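Local coordinates for protein putatuve endo-xylanase (Clostridium stercorarium, PDB 1O8P) that probably binds xylan and cellulose chains as a family 6 carbohydrate-binding module of a putative endo-xylanase, at residues V77-V91 with I104-V118. Residues are numbered along the deposited sequence; the frame is centred on the assembly and turned at random.
Sequences VTARVATQNATTIQV and IYVGSTGSFDTYRDV
Ile104 reaches from its strand to Val77 and Ala79 on the facing sheet. Its CD1 lies 3.8 Å from Ala79 CB and also touches Val77 CG1. The chain is extended (chi2 -176°), which carries this methyl across the gap. At its base, Ile104 pairs with Ile89 through two backbone hydrogen bonds. Val106, two residues on, also bridges the layers. Its CG1, anti to the backbone N (chi1 -173°), meets Val81 CG2 at 3.5 Å. Its other methyl, CG2, packs on Ile89 CD1 within its own sheet. Val118 CG2 closes on Val81 CG2 from the neighbouring strand at 3.8 Å. These side chains fill part of the interior of a beta-sandwich, the fold of family 6 modules. Strands 77-82 and 116-118 pair antiparallel in one sheet, and 87-91 and 104-106 do so in the other. Further along, the chain round Thr83 is tied to residues 109-114. Thr83 N donates to Thr109 OG1 (3.0 Å), and that hydroxyl in turn donates to Thr114 O at 2.7 Å. Thr109 N returns a bond to Thr83 O. Tyr115 packs on the face of the sheet opposite the Val81 side chain, with Arg80. Ala82 CB sits over the centre of the Tyr115 ring, a CH-pi contact 3.7 Å from the centroid. Tyr115 CB rests over one face of the Arg80 guanidinium, 3.5 Å from Arg80 CZ, and the guanidinium and ring planes are 15° apart. Arg80 NH1 forms a salt bridge with Asp142, a calcium ligand, and may help to hold that carboxylate. The Arg80 side chain lies about 7 Å from the ion.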
loop_
_atom_site.group_PDB
_atom_site.type_symbol
_atom_site.label_atom_id
_atom_site.label_comp_id
_atom_site.label_asym_id
_atom_site.label_seq_id
_atom_site.Cartn_x
_atom_site.Cartn_y
_atom_site.Cartn_z
ATOM N N VAL A 77 -8.703 -0.568 4.853
ATOM C CA VAL A 77 -7.252 -0.427 4.678
ATOM C C VAL A 77 -6.873 0.985 5.069
ATOM O O VAL A 77 -7.674 1.909 4.867
ATOM C CB VAL A 77 -6.766 -0.708 3.244
ATOM C CG1 VAL A 77 -7.429 0.240 2.181
ATOM C CG2 VAL A 77 -5.226 -0.635 3.166
ATOM N N THR A 78 -5.675 1.111 5.655
ATOM C CA THR A 78 -5.069 2.368 6.046
ATOM C C THR A 78 -3.645 2.433 5.519
ATOM O O THR A 78 -2.883 1.501 5.709
ATOM C CB THR A 78 -5.049 2.499 7.590
ATOM O OG1 THR A 78 -6.395 2.517 8.073
ATOM C CG2 THR A 78 -4.482 3.861 8.029
ATOM N N ALA A 79 -3.269 3.534 4.868
ATOM C CA ALA A 79 -1.865 3.732 4.451
ATOM C C ALA A 79 -1.285 5.019 5.070
ATOM O O ALA A 79 -2.016 6.007 5.251
ATOM C CB ALA A 79 -1.758 3.731 2.893
ATOM N N ARG A 80 0.002 5.003 5.420
ATOM C CA ARG A 80 0.689 6.199 5.928
ATOM C C ARG A 80 1.412 6.742 4.734
ATOM O O ARG A 80 2.308 6.066 4.193
ATOM C CB ARG A 80 1.699 5.873 7.035
ATOM C CG ARG A 80 2.252 7.121 7.724
ATOM C CD ARG A 80 3.108 6.876 8.973
ATOM N NE ARG A 80 3.691 8.100 9.563
ATOM C CZ ARG A 80 4.991 8.530 9.411
ATOM N NH1 ARG A 80 5.870 7.889 8.635
ATOM N NH2 ARG A 80 5.411 9.653 10.027
ATOM N N VAL A 81 0.985 7.921 4.282
ATOM C CA VAL A 81 1.370 8.414 2.945
ATOM C C VAL A 81 1.736 9.910 2.988
ATOM O O VAL A 81 1.285 10.645 3.864
ATOM C CB VAL A 81 0.245 8.180 1.894
ATOM C CG1 VAL A 81 0.039 6.677 1.595
ATOM C CG2 VAL A 81 -1.043 8.776 2.386
ATOM N N ALA A 82 2.590 10.348 2.075
ATOM C CA ALA A 82 2.856 11.790 1.895
ATOM C C ALA A 82 2.769 12.088 0.427
ATOM O O ALA A 82 3.258 11.293 -0.390
ATOM C CB ALA A 82 4.257 12.144 2.380
ATOM N N THR A 83 2.182 13.238 0.079
ATOM C CA THR A 83 2.210 13.701 -1.302
ATOM C C THR A 83 1.969 15.200 -1.405
ATOM O O THR A 83 1.510 15.840 -0.448
ATOM C CB THR A 83 1.222 12.884 -2.199
ATOM O OG1 THR A 83 1.399 13.250 -3.577
ATOM C CG2 THR A 83 -0.257 13.187 -1.882
ATOM N N GLN A 84 2.300 15.766 -2.558
ATOM C CA GLN A 84 1.994 17.169 -2.836
ATOM C C GLN A 84 0.744 17.393 -3.711
ATOM O O GLN A 84 0.291 18.506 -3.838
ATOM C CB GLN A 84 3.181 17.808 -3.535
ATOM C CG GLN A 84 4.298 18.121 -2.610
ATOM C CD GLN A 84 5.358 18.910 -3.310
ATOM O OE1 GLN A 84 5.047 19.684 -4.224
ATOM N NE2 GLN A 84 6.590 18.761 -2.891
ATOM N N ASN A 85 0.223 16.344 -4.340
ATOM C CA ASN A 85 -0.968 16.441 -5.189
ATOM C C ASN A 85 -1.875 15.220 -4.985
ATOM O O ASN A 85 -1.378 14.116 -4.766
ATOM C CB ASN A 85 -0.585 16.552 -6.660
ATOM C CG ASN A 85 0.215 17.831 -6.964
ATOM O OD1 ASN A 85 1.442 17.842 -6.873
ATOM N ND2 ASN A 85 -0.485 18.914 -7.310
ATOM N N ALA A 86 -3.196 15.452 -5.094
ATOM C CA ALA A 86 -4.216 14.424 -4.937
ATOM C C ALA A 86 -3.982 13.248 -5.875
ATOM O O ALA A 86 -3.741 13.416 -7.073
ATOM C CB ALA A 86 -5.616 14.999 -5.151
ATOM N N THR A 87 -4.090 12.048 -5.323
ATOM C CA THR A 87 -3.801 10.855 -6.083
ATOM C C THR A 87 -4.521 9.682 -5.442
ATOM O O THR A 87 -5.211 9.843 -4.423
ATOM C CB THR A 87 -2.256 10.683 -6.227
ATOM O OG1 THR A 87 -1.997 9.602 -7.111
ATOM C CG2 THR A 87 -1.601 10.270 -4.925
ATOM N N THR A 88 -4.430 8.511 -6.059
ATOM C CA THR A 88 -5.151 7.349 -5.564
ATOM C C THR A 88 -4.183 6.179 -5.538
ATOM O O THR A 88 -3.213 6.099 -6.351
ATOM C CB THR A 88 -6.328 6.975 -6.485
ATOM O OG1 THR A 88 -5.816 6.679 -7.804
ATOM C CG2 THR A 88 -7.338 8.106 -6.688
ATOM N N ILE A 89 -4.470 5.260 -4.625
ATOM C CA ILE A 89 -3.801 3.970 -4.581
ATOM C C ILE A 89 -4.884 2.922 -4.680
ATOM O O ILE A 89 -5.762 2.845 -3.843
ATOM C CB ILE A 89 -3.009 3.816 -3.248
ATOM C CG1 ILE A 89 -2.109 5.036 -3.000
ATOM C CG2 ILE A 89 -2.279 2.433 -3.182
ATOM C CD1 ILE A 89 -1.462 5.141 -1.611
ATOM N N GLN A 90 -4.840 2.121 -5.728
ATOM C CA GLN A 90 -5.729 1.003 -5.845
ATOM C C GLN A 90 -5.152 -0.167 -5.076
ATOM O O GLN A 90 -3.938 -0.377 -5.066
ATOM C CB GLN A 90 -5.898 0.630 -7.313
ATOM C CG GLN A 90 -6.833 1.601 -8.043
ATOM C CD GLN A 90 -7.070 1.200 -9.484
ATOM O OE1 GLN A 90 -6.304 0.425 -10.045
ATOM N NE2 GLN A 90 -8.136 1.710 -10.078
ATOM N N VAL A 91 -6.045 -0.922 -4.445
ATOM C CA VAL A 91 -5.708 -2.129 -3.704
ATOM C C VAL A 91 -6.363 -3.304 -4.436
ATOM O O VAL A 91 -7.585 -3.388 -4.503
ATOM C CB VAL A 91 -6.137 -2.049 -2.192
ATOM C CG1 VAL A 91 -5.619 -3.282 -1.451
ATOM C CG2 VAL A 91 -5.602 -0.764 -1.530
ATOM N N ILE A 104 -7.807 3.962 -2.208
ATOM C CA ILE A 104 -7.457 5.010 -1.246
ATOM C C ILE A 104 -7.300 6.337 -2.005
ATOM O O ILE A 104 -6.481 6.430 -2.889
ATOM C CB ILE A 104 -6.110 4.666 -0.501
ATOM C CG1 ILE A 104 -6.114 3.217 0.023
ATOM C CG2 ILE A 104 -5.889 5.653 0.634
ATOM C CD1 ILE A 104 -4.859 2.854 0.847
ATOM N N TYR A 105 -8.060 7.359 -1.610
ATOM C CA TYR A 105 -8.025 8.676 -2.243
ATOM C C TYR A 105 -7.129 9.526 -1.390
ATOM O O TYR A 105 -7.488 9.916 -0.300
ATOM C CB TYR A 105 -9.454 9.282 -2.349
ATOM C CG TYR A 105 -10.255 8.529 -3.382
ATOM C CD1 TYR A 105 -10.140 8.835 -4.745
ATOM C CD2 TYR A 105 -11.064 7.465 -3.009
ATOM C CE1 TYR A 105 -10.811 8.088 -5.709
ATOM C CE2 TYR A 105 -11.742 6.721 -3.957
ATOM C CZ TYR A 105 -11.604 7.033 -5.299
ATOM O OH TYR A 105 -12.274 6.293 -6.223
ATOM N N VAL A 106 -5.929 9.780 -1.878
ATOM C CA VAL A 106 -4.959 10.502 -1.085
ATOM C C VAL A 106 -4.966 11.981 -1.518
ATOM O O VAL A 106 -4.635 12.293 -2.674
ATOM C CB VAL A 106 -3.552 9.900 -1.218
ATOM C CG1 VAL A 106 -2.625 10.592 -0.222
ATOM C CG2 VAL A 106 -3.575 8.376 -1.017
ATOM N N GLY A 107 -5.382 12.868 -0.606
ATOM C CA GLY A 107 -5.217 14.294 -0.811
ATOM C C GLY A 107 -3.813 14.778 -0.470
ATOM O O GLY A 107 -3.072 14.123 0.283
ATOM N N SER A 108 -3.445 15.941 -0.997
ATOM C CA SER A 108 -2.154 16.519 -0.686
ATOM C C SER A 108 -1.983 16.679 0.845
ATOM O O SER A 108 -2.921 17.103 1.539
ATOM C CB SER A 108 -1.992 17.871 -1.396
ATOM O OG SER A 108 -0.924 18.574 -0.815
ATOM N N THR A 109 -0.810 16.266 1.346
ATOM C CA THR A 109 -0.401 16.447 2.725
ATOM C C THR A 109 0.514 17.690 2.880
ATOM O O THR A 109 0.945 18.024 3.995
ATOM C CB THR A 109 0.322 15.171 3.286
ATOM O OG1 THR A 109 1.526 14.904 2.536
ATOM C CG2 THR A 109 -0.514 13.936 3.074
ATOM N N GLY A 110 0.796 18.361 1.766
ATOM C CA GLY A 110 1.607 19.563 1.776
ATOM C C GLY A 110 3.089 19.340 1.494
ATOM O O GLY A 110 3.806 20.286 1.162
ATOM N N SER A 111 3.555 18.097 1.642
ATOM C CA SER A 111 4.955 17.772 1.366
ATOM C C SER A 111 5.211 16.258 1.292
ATOM O O SER A 111 4.533 15.470 1.953
ATOM C CB SER A 111 5.851 18.475 2.378
ATOM O OG SER A 111 6.709 17.604 3.041
ATOM N N PHE A 112 6.182 15.845 0.479
ATOM C CA PHE A 112 6.569 14.442 0.455
ATOM C C PHE A 112 7.182 13.910 1.748
ATOM O O PHE A 112 7.534 12.737 1.804
ATOM C CB PHE A 112 7.465 14.130 -0.742
ATOM C CG PHE A 112 6.717 14.070 -2.031
ATOM C CD1 PHE A 112 5.893 12.990 -2.314
ATOM C CD2 PHE A 112 6.827 15.110 -2.959
ATOM C CE1 PHE A 112 5.193 12.935 -3.512
ATOM C CE2 PHE A 112 6.102 15.075 -4.177
ATOM C CZ PHE A 112 5.297 13.987 -4.447
ATOM N N ASP A 113 7.316 14.756 2.762
ATOM C CA ASP A 113 7.801 14.301 4.073
ATOM C C ASP A 113 6.846 14.722 5.214
ATOM O O ASP A 113 7.228 14.813 6.372
ATOM C CB ASP A 113 9.260 14.708 4.343
ATOM C CG ASP A 113 9.882 13.928 5.531
ATOM O OD1 ASP A 113 9.534 12.730 5.740
ATOM O OD2 ASP A 113 10.728 14.431 6.315
ATOM N N THR A 114 5.596 14.955 4.856
ATOM C CA THR A 114 4.534 15.092 5.842
ATOM C C THR A 114 3.601 13.924 5.629
ATOM O O THR A 114 2.850 13.918 4.658
ATOM C CB THR A 114 3.794 16.460 5.602
ATOM O OG1 THR A 114 4.771 17.511 5.562
ATOM C CG2 THR A 114 2.840 16.808 6.768
ATOM N N TYR A 115 3.675 12.932 6.511
ATOM C CA TYR A 115 2.866 11.714 6.405
ATOM C C TYR A 115 1.579 11.816 7.184
ATOM O O TYR A 115 1.536 12.373 8.286
ATOM C CB TYR A 115 3.664 10.468 6.829
ATOM C CG TYR A 115 4.751 10.132 5.821
ATOM C CD1 TYR A 115 5.961 10.827 5.820
ATOM C CD2 TYR A 115 4.542 9.174 4.816
ATOM C CE1 TYR A 115 6.941 10.553 4.875
ATOM C CE2 TYR A 115 5.535 8.890 3.870
ATOM C CZ TYR A 115 6.718 9.576 3.910
ATOM O OH TYR A 115 7.721 9.300 2.999
ATOM N N ARG A 116 0.530 11.274 6.582
ATOM C CA ARG A 116 -0.782 11.187 7.191
ATOM C C ARG A 116 -1.328 9.778 6.952
ATOM O O ARG A 116 -0.974 9.122 5.956
ATOM C CB ARG A 116 -1.739 12.228 6.575
ATOM C CG ARG A 116 -1.448 13.685 6.983
ATOM C CD ARG A 116 -1.072 13.896 8.464
ATOM N NE ARG A 116 -0.792 15.303 8.742
ATOM C CZ ARG A 116 0.315 15.773 9.321
ATOM N NH1 ARG A 116 1.287 14.949 9.721
ATOM N NH2 ARG A 116 0.444 17.085 9.508
ATOM N N ASP A 117 -2.183 9.327 7.871
ATOM C CA ASP A 117 -2.861 8.027 7.736
ATOM C C ASP A 117 -4.137 8.238 6.956
ATOM O O ASP A 117 -4.971 9.058 7.354
ATOM C CB ASP A 117 -3.196 7.447 9.088
ATOM C CG ASP A 117 -1.991 6.976 9.812
ATOM O OD1 ASP A 117 -0.861 7.111 9.291
ATOM O OD2 ASP A 117 -2.076 6.439 10.924
ATOM N N VAL A 118 -4.266 7.541 5.823
ATOM C CA VAL A 118 -5.440 7.675 4.977
ATOM C C VAL A 118 -6.109 6.302 4.806
ATOM O O VAL A 118 -5.445 5.324 4.444
ATOM C CB VAL A 118 -5.102 8.355 3.590
ATOM C CG1 VAL A 118 -6.383 8.569 2.751
ATOM C CG2 VAL A 118 -4.390 9.724 3.794
HETATM O O HOH W 1 7.698 17.610 -0.925
#